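Catechol 1,2-dioxygenase (Acinetobacter sp., PDB 1DLQ) catalyses the iron(III)-dependent intradiol cleavage of catechol by molecular oxygen to cis,cis-muconate, a step of the beta-ketoadipate pathway. Local coordinates at residues A114-G119 / S181-E186; I225-S230 / L237-N242. All blocks are in the same frame, centred on the assembly; numbering follows the deposited sequence.

How the contacts relate
Both contacts pair strands of the same mixed beta sheet in the dioxygenase domain, yet they lie at different depths. Contact 1 (114-119 with 181-186) is partly buried: the short strand 116-118 runs parallel to strand 179-183 and is the outermost strand on that side of the sheet within the chain. Contact 2 (225-230 with 237-242) is an antiparallel hairpin further in, nearly all of it buried, with one face turned to the iron. Their centres are about 15 Å apart and they do not touch; strand 152-156 lies between them. A water reaches into both: in the outer pairing it lies among a carboxylate, a serine and a carbonyl, in the inner one it links an iron ligand to the partner strand, beside aromatic and aliphatic packing.

Contact 1. Residues A114-G119 / S181-E186; sequences APESVG and SIITDE
The carboxylate of Glu-116 is the flat side-chain group that meets the other segment, and its two oxygens have different neighbours: OE2 lies 3.8 Å from CD1 of Ile-183, while OE1 takes a weak hydrogen bond from a water. That same water sits 2.7 Å from Ser-181 OG and is weakly bonded to Ala-114 O. With CG set between the backbone N and the carbonyl carbon (chi1 66°) and the chain extended beyond it, Glu-116 passes across Ile-183 at a slant. Nearer the backbone, Glu-116 CB is 3.4 Å from Ser-181 CB. Further along this face, Val-118 CG2 comes within 4.2 Å of Ile-183 CB. The other face of the pair carries Ser-117 and Ile-182. Here Ile-182 CD1 approaches Ser-117 OG, a hydroxyl already bonded to Tyr-120 O, and Ile-182 CG2 rests 3.6 Å from Gly-119 C. Four backbone bonds join the parallel strands, ending with Gly-119 N to Ile-183 O at 2.7 Å. Gly-119 has a positive phi (68°), and the chain leaves the pairing there. On its far side strand 179-183 bonds to strand 152-156, whose Lys-152 forms a long, weak ion pair with Glu-116 OE1. Strand 116-118 is thus an edge strand of this chain's sheet, held chiefly by its backbone; the glutamate's charge is probably offset in part by the distant Lys-152 and solvated by the weakly bonded water.

Contact 2. Residues I225-S230 / L237-N242; sequences IHYFVS and LTTQIN. With FE (Fe (III) ion), chain C.
Strands 225-230 and 237-242 form an antiparallel hairpin, bonded in both directions at the Ile-225/Ile-241, Tyr-227/Thr-239 and Val-229/Leu-237 pairs. His-226 and Gln-240 stand side by side on the iron-facing side, with Gln-240 NE2 3.6 Å from His-226 CE1 and the ring and amide planes 82° apart. His-226 NE2 binds the iron at 2.0 Å. At the ring's edge, in plane, ND1 donates to a water 2.8 Å away, which in turn donates to Thr-239 O; that carbonyl also accepts Tyr-227 N. Tyr-164, Tyr-200, His-224 and a second water, 2.3 Å from the iron, complete the site, and Trp-156 stacks on the His-226 ring. Further along the same face, Thr-238 OG1 meets the Phe-228 ring edge-on, in its plane, 3.0 Å from CE1; Leu-237 O lies at that edge too. The opposite face is largely aliphatic. Ile-241 CG1, placed between its backbone N and carbonyl carbon (chi1 56°), packs 3.8 Å from Ile-225 CB and sends CD1 to the edge of the Tyr-227 ring. Tyr-227 OH is bonded to Tyr-190, while Leu-290 of strand 283-291 touches Tyr-227, Val-229 and Leu-237. Coordination at NE2 and the water link at ND1, together with the Trp-156 stack, probably hold the His-226 ring in its rotation. The water on ND1 is a second-shell partner of the iron, and Thr-239 O holds it in place.

Contact 1. Residues A114-G119 / S181-E186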
loop_
_atom_site.group_PDB
_atom_site.type_symbol
_atom_site.label_atom_id
_atom_site.label_comp_id
_atom_site.label_asym_id
_atom_site.label_seq_id
_atom_site.Cartn_x
_atom_site.Cartn_y
_atom_site.Cartn_z
ATOM N N ALA A 114 12.922 -11.985 -23.518
ATOM C CA ALA A 114 13.415 -13.346 -23.652
ATOM C C ALA A 114 13.842 -13.617 -25.093
ATOM O O ALA A 114 13.322 -13.010 -26.033
ATOM C CB ALA A 114 12.330 -14.333 -23.233
ATOM N N PRO A 115 14.832 -14.499 -25.285
ATOM C CA PRO A 115 15.253 -14.791 -26.649
ATOM C C PRO A 115 14.104 -15.440 -27.403
ATOM O O PRO A 115 13.225 -16.058 -26.800
ATOM C CB PRO A 115 16.421 -15.748 -26.436
ATOM C CG PRO A 115 16.038 -16.436 -25.162
ATOM C CD PRO A 115 15.678 -15.237 -24.338
ATOM N N GLU A 116 14.085 -15.284 -28.717
ATOM C CA GLU A 116 13.031 -15.913 -29.486
ATOM C C GLU A 116 13.627 -16.721 -30.630
ATOM O O GLU A 116 14.746 -16.469 -31.075
ATOM C CB GLU A 116 12.052 -14.879 -30.031
ATOM C CG GLU A 116 12.631 -13.956 -31.050
ATOM C CD GLU A 116 11.569 -13.073 -31.656
ATOM O OE1 GLU A 116 10.966 -12.278 -30.901
ATOM O OE2 GLU A 116 11.331 -13.182 -32.879
ATOM N N SER A 117 12.874 -17.708 -31.088
ATOM C CA SER A 117 13.318 -18.557 -32.167
ATOM C C SER A 117 12.082 -19.114 -32.843
ATOM O O SER A 117 10.985 -19.039 -32.296
ATOM C CB SER A 117 14.166 -19.680 -31.601
ATOM O OG SER A 117 13.422 -20.379 -30.626
ATOM N N VAL A 118 12.258 -19.677 -34.031
ATOM C CA VAL A 118 11.137 -20.226 -34.775
ATOM C C VAL A 118 10.878 -21.702 -34.498
ATOM O O VAL A 118 11.792 -22.522 -34.550
ATOM C CB VAL A 118 11.345 -20.054 -36.300
ATOM C CG1 VAL A 118 10.148 -20.610 -37.055
ATOM C CG2 VAL A 118 11.560 -18.588 -36.634
ATOM N N GLY A 119 9.621 -22.014 -34.194
ATOM C CA GLY A 119 9.200 -23.380 -33.947
ATOM C C GLY A 119 9.666 -24.156 -32.724
ATOM O O GLY A 119 8.856 -24.821 -32.070
ATOM N N SER A 181 10.392 -17.033 -26.327
ATOM C CA SER A 181 9.352 -16.592 -27.245
ATOM C C SER A 181 9.523 -17.512 -28.439
ATOM O O SER A 181 10.611 -17.612 -29.000
ATOM C CB SER A 181 9.558 -15.133 -27.670
ATOM O OG SER A 181 9.452 -14.260 -26.560
ATOM N N ILE A 182 8.459 -18.202 -28.816
ATOM C CA ILE A 182 8.534 -19.115 -29.943
ATOM C C ILE A 182 7.623 -18.609 -31.043
ATOM O O ILE A 182 6.451 -18.338 -30.806
ATOM C CB ILE A 182 8.071 -20.546 -29.556
ATOM C CG1 ILE A 182 8.817 -21.040 -28.313
ATOM C CG2 ILE A 182 8.318 -21.506 -30.724
ATOM C CD1 ILE A 182 10.295 -21.173 -28.507
ATOM N N ILE A 183 8.170 -18.460 -32.243
ATOM C CA ILE A 183 7.371 -18.018 -33.380
ATOM C C ILE A 183 6.901 -19.309 -34.028
ATOM O O ILE A 183 7.719 -20.147 -34.396
ATOM C CB ILE A 183 8.214 -17.232 -34.416
ATOM C CG1 ILE A 183 8.943 -16.068 -33.739
ATOM C CG2 ILE A 183 7.316 -16.722 -35.530
ATOM C CD1 ILE A 183 8.028 -15.064 -33.054
ATOM N N THR A 184 5.595 -19.487 -34.157
ATOM C CA THR A 184 5.092 -20.709 -34.757
ATOM C C THR A 184 5.629 -20.917 -36.171
ATOM O O THR A 184 5.927 -19.957 -36.887
ATOM C CB THR A 184 3.545 -20.740 -34.765
ATOM O OG1 THR A 184 3.036 -19.529 -35.333
ATOM C CG2 THR A 184 3.016 -20.902 -33.347
ATOM N N ASP A 185 5.754 -22.188 -36.550
ATOM C CA ASP A 185 6.268 -22.593 -37.856
ATOM C C ASP A 185 5.181 -22.739 -38.921
ATOM O O ASP A 185 4.047 -22.299 -38.736
ATOM C CB ASP A 185 7.016 -23.918 -37.706
ATOM C CG ASP A 185 6.107 -25.062 -37.262
ATOM O OD1 ASP A 185 4.863 -24.915 -37.321
ATOM O OD2 ASP A 185 6.639 -26.119 -36.864
ATOM N N GLU A 186 5.552 -23.380 -40.028
ATOM C CA GLU A 186 4.670 -23.609 -41.173
ATOM C C GLU A 186 3.326 -24.258 -40.838
ATOM O O GLU A 186 2.356 -24.082 -41.572
ATOM C CB GLU A 186 5.393 -24.464 -42.220
ATOM C CG GLU A 186 6.686 -23.853 -42.766
ATOM C CD GLU A 186 7.763 -23.677 -41.697
ATOM O OE1 GLU A 186 8.178 -24.697 -41.100
ATOM O OE2 GLU A 186 8.195 -22.523 -41.453
HETATM O O HOH W 1 10.467 -12.046 -27.623
#

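Contact 2. Residues I225-S230 / L237-N242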
loop_
_atom_site.group_PDB
_atom_site.type_symbol
_atom_site.label_atom_id
_atom_site.label_comp_id
_atom_site.label_asym_id
_atom_site.label_seq_id
_atom_site.Cartn_x
_atom_site.Cartn_y
_atom_site.Cartn_z
ATOM N N ILE A 225 2.213 -23.333 -16.148
ATOM C CA ILE A 225 3.070 -22.713 -17.143
ATOM C C ILE A 225 2.323 -21.523 -17.734
ATOM O O ILE A 225 1.173 -21.648 -18.149
ATOM C CB ILE A 225 3.432 -23.743 -18.236
ATOM C CG1 ILE A 225 4.072 -24.971 -17.569
ATOM C CG2 ILE A 225 4.383 -23.126 -19.266
ATOM C CD1 ILE A 225 4.323 -26.151 -18.499
ATOM N N HIS A 226 2.981 -20.367 -17.749
ATOM C CA HIS A 226 2.398 -19.131 -18.268
ATOM C C HIS A 226 2.524 -18.964 -19.792
ATOM O O HIS A 226 3.556 -19.291 -20.384
ATOM C CB HIS A 226 3.067 -17.933 -17.598
ATOM C CG HIS A 226 2.783 -17.807 -16.135
ATOM N ND1 HIS A 226 1.652 -17.186 -15.647
ATOM C CD2 HIS A 226 3.482 -18.225 -15.051
ATOM C CE1 HIS A 226 1.669 -17.223 -14.326
ATOM N NE2 HIS A 226 2.767 -17.848 -13.940
ATOM N N TYR A 227 1.472 -18.431 -20.412
ATOM C CA TYR A 227 1.450 -18.189 -21.848
ATOM C C TYR A 227 1.022 -16.790 -22.264
ATOM O O TYR A 227 0.168 -16.167 -21.636
ATOM C CB TYR A 227 0.489 -19.129 -22.568
ATOM C CG TYR A 227 0.968 -20.527 -22.826
ATOM C CD1 TYR A 227 1.031 -21.468 -21.803
ATOM C CD2 TYR A 227 1.320 -20.923 -24.118
ATOM C CE1 TYR A 227 1.422 -22.773 -22.064
ATOM C CE2 TYR A 227 1.712 -22.218 -24.390
ATOM C CZ TYR A 227 1.761 -23.139 -23.361
ATOM O OH TYR A 227 2.135 -24.430 -23.631
ATOM N N PHE A 228 1.621 -16.339 -23.359
ATOM C CA PHE A 228 1.311 -15.075 -24.022
ATOM C C PHE A 228 1.297 -15.504 -25.488
ATOM O O PHE A 228 2.256 -16.111 -25.965
ATOM C CB PHE A 228 2.416 -14.030 -23.839
ATOM C CG PHE A 228 2.113 -12.971 -22.817
ATOM C CD1 PHE A 228 0.820 -12.755 -22.362
ATOM C CD2 PHE A 228 3.139 -12.180 -22.315
ATOM C CE1 PHE A 228 0.557 -11.768 -21.414
ATOM C CE2 PHE A 228 2.886 -11.192 -21.366
ATOM C CZ PHE A 228 1.597 -10.986 -20.916
ATOM N N VAL A 229 0.203 -15.237 -26.187
ATOM C CA VAL A 229 0.123 -15.575 -27.598
ATOM C C VAL A 229 -0.444 -14.376 -28.348
ATOM O O VAL A 229 -1.566 -13.940 -28.092
ATOM C CB VAL A 229 -0.778 -16.810 -27.863
ATOM C CG1 VAL A 229 -0.759 -17.154 -29.355
ATOM C CG2 VAL A 229 -0.299 -17.996 -27.043
ATOM N N SER A 230 0.355 -13.830 -29.256
ATOM C CA SER A 230 -0.066 -12.693 -30.063
ATOM C C SER A 230 0.210 -12.983 -31.536
ATOM O O SER A 230 1.112 -13.756 -31.872
ATOM C CB SER A 230 0.665 -11.416 -29.628
ATOM O OG SER A 230 2.067 -11.526 -29.796
ATOM N N LEU A 237 -3.480 -13.206 -26.273
ATOM C CA LEU A 237 -4.051 -14.162 -25.339
ATOM C C LEU A 237 -3.150 -14.325 -24.113
ATOM O O LEU A 237 -1.953 -14.591 -24.240
ATOM C CB LEU A 237 -4.202 -15.527 -26.017
ATOM C CG LEU A 237 -5.215 -16.561 -25.519
ATOM C CD1 LEU A 237 -4.666 -17.905 -25.922
ATOM C CD2 LEU A 237 -5.432 -16.527 -24.015
ATOM N N THR A 238 -3.723 -14.148 -22.929
ATOM C CA THR A 238 -2.975 -14.350 -21.695
ATOM C C THR A 238 -3.660 -15.543 -21.054
ATOM O O THR A 238 -4.858 -15.513 -20.778
ATOM C CB THR A 238 -3.044 -13.136 -20.733
ATOM O OG1 THR A 238 -2.461 -11.987 -21.362
ATOM C CG2 THR A 238 -2.261 -13.434 -19.447
ATOM N N THR A 239 -2.910 -16.611 -20.839
ATOM C CA THR A 239 -3.505 -17.793 -20.248
ATOM C C THR A 239 -2.384 -18.594 -19.609
ATOM O O THR A 239 -1.243 -18.136 -19.548
ATOM C CB THR A 239 -4.250 -18.646 -21.344
ATOM O OG1 THR A 239 -5.100 -19.613 -20.715
ATOM C CG2 THR A 239 -3.256 -19.386 -22.245
ATOM N N GLN A 240 -2.713 -19.776 -19.112
ATOM C CA GLN A 240 -1.706 -20.625 -18.512
ATOM C C GLN A 240 -2.286 -22.032 -18.487
ATOM O O GLN A 240 -3.471 -22.230 -18.779
ATOM C CB GLN A 240 -1.411 -20.169 -17.087
ATOM C CG GLN A 240 -2.359 -20.764 -16.080
ATOM C CD GLN A 240 -2.115 -20.273 -14.658
ATOM O OE1 GLN A 240 -2.664 -20.841 -13.706
ATOM N NE2 GLN A 240 -1.315 -19.210 -14.504
ATOM N N ILE A 241 -1.455 -23.014 -18.168
ATOM C CA ILE A 241 -1.946 -24.375 -18.068
ATOM C C ILE A 241 -1.533 -24.927 -16.724
ATOM O O ILE A 241 -0.460 -24.600 -16.220
ATOM C CB ILE A 241 -1.426 -25.285 -19.213
ATOM C CG1 ILE A 241 0.096 -25.293 -19.271
ATOM C CG2 ILE A 241 -2.021 -24.819 -20.533
ATOM C CD1 ILE A 241 0.640 -26.079 -20.453
ATOM N N ASN A 242 -2.412 -25.721 -16.126
ATOM C CA ASN A 242 -2.124 -26.325 -14.838
ATOM C C ASN A 242 -1.730 -27.768 -15.057
ATOM O O ASN A 242 -2.318 -28.460 -15.886
ATOM C CB ASN A 242 -3.347 -26.309 -13.916
ATOM C CG ASN A 242 -3.798 -24.924 -13.566
ATOM O OD1 ASN A 242 -4.455 -24.245 -14.359
ATOM N ND2 ASN A 242 -3.439 -24.481 -12.373
HETATM FE FE FE C . 3.249 -18.276 -12.006
HETATM O O HOH W 2 -0.280 -16.231 -17.375
HETATM O O HOH W 3 3.038 -16.149 -11.206
#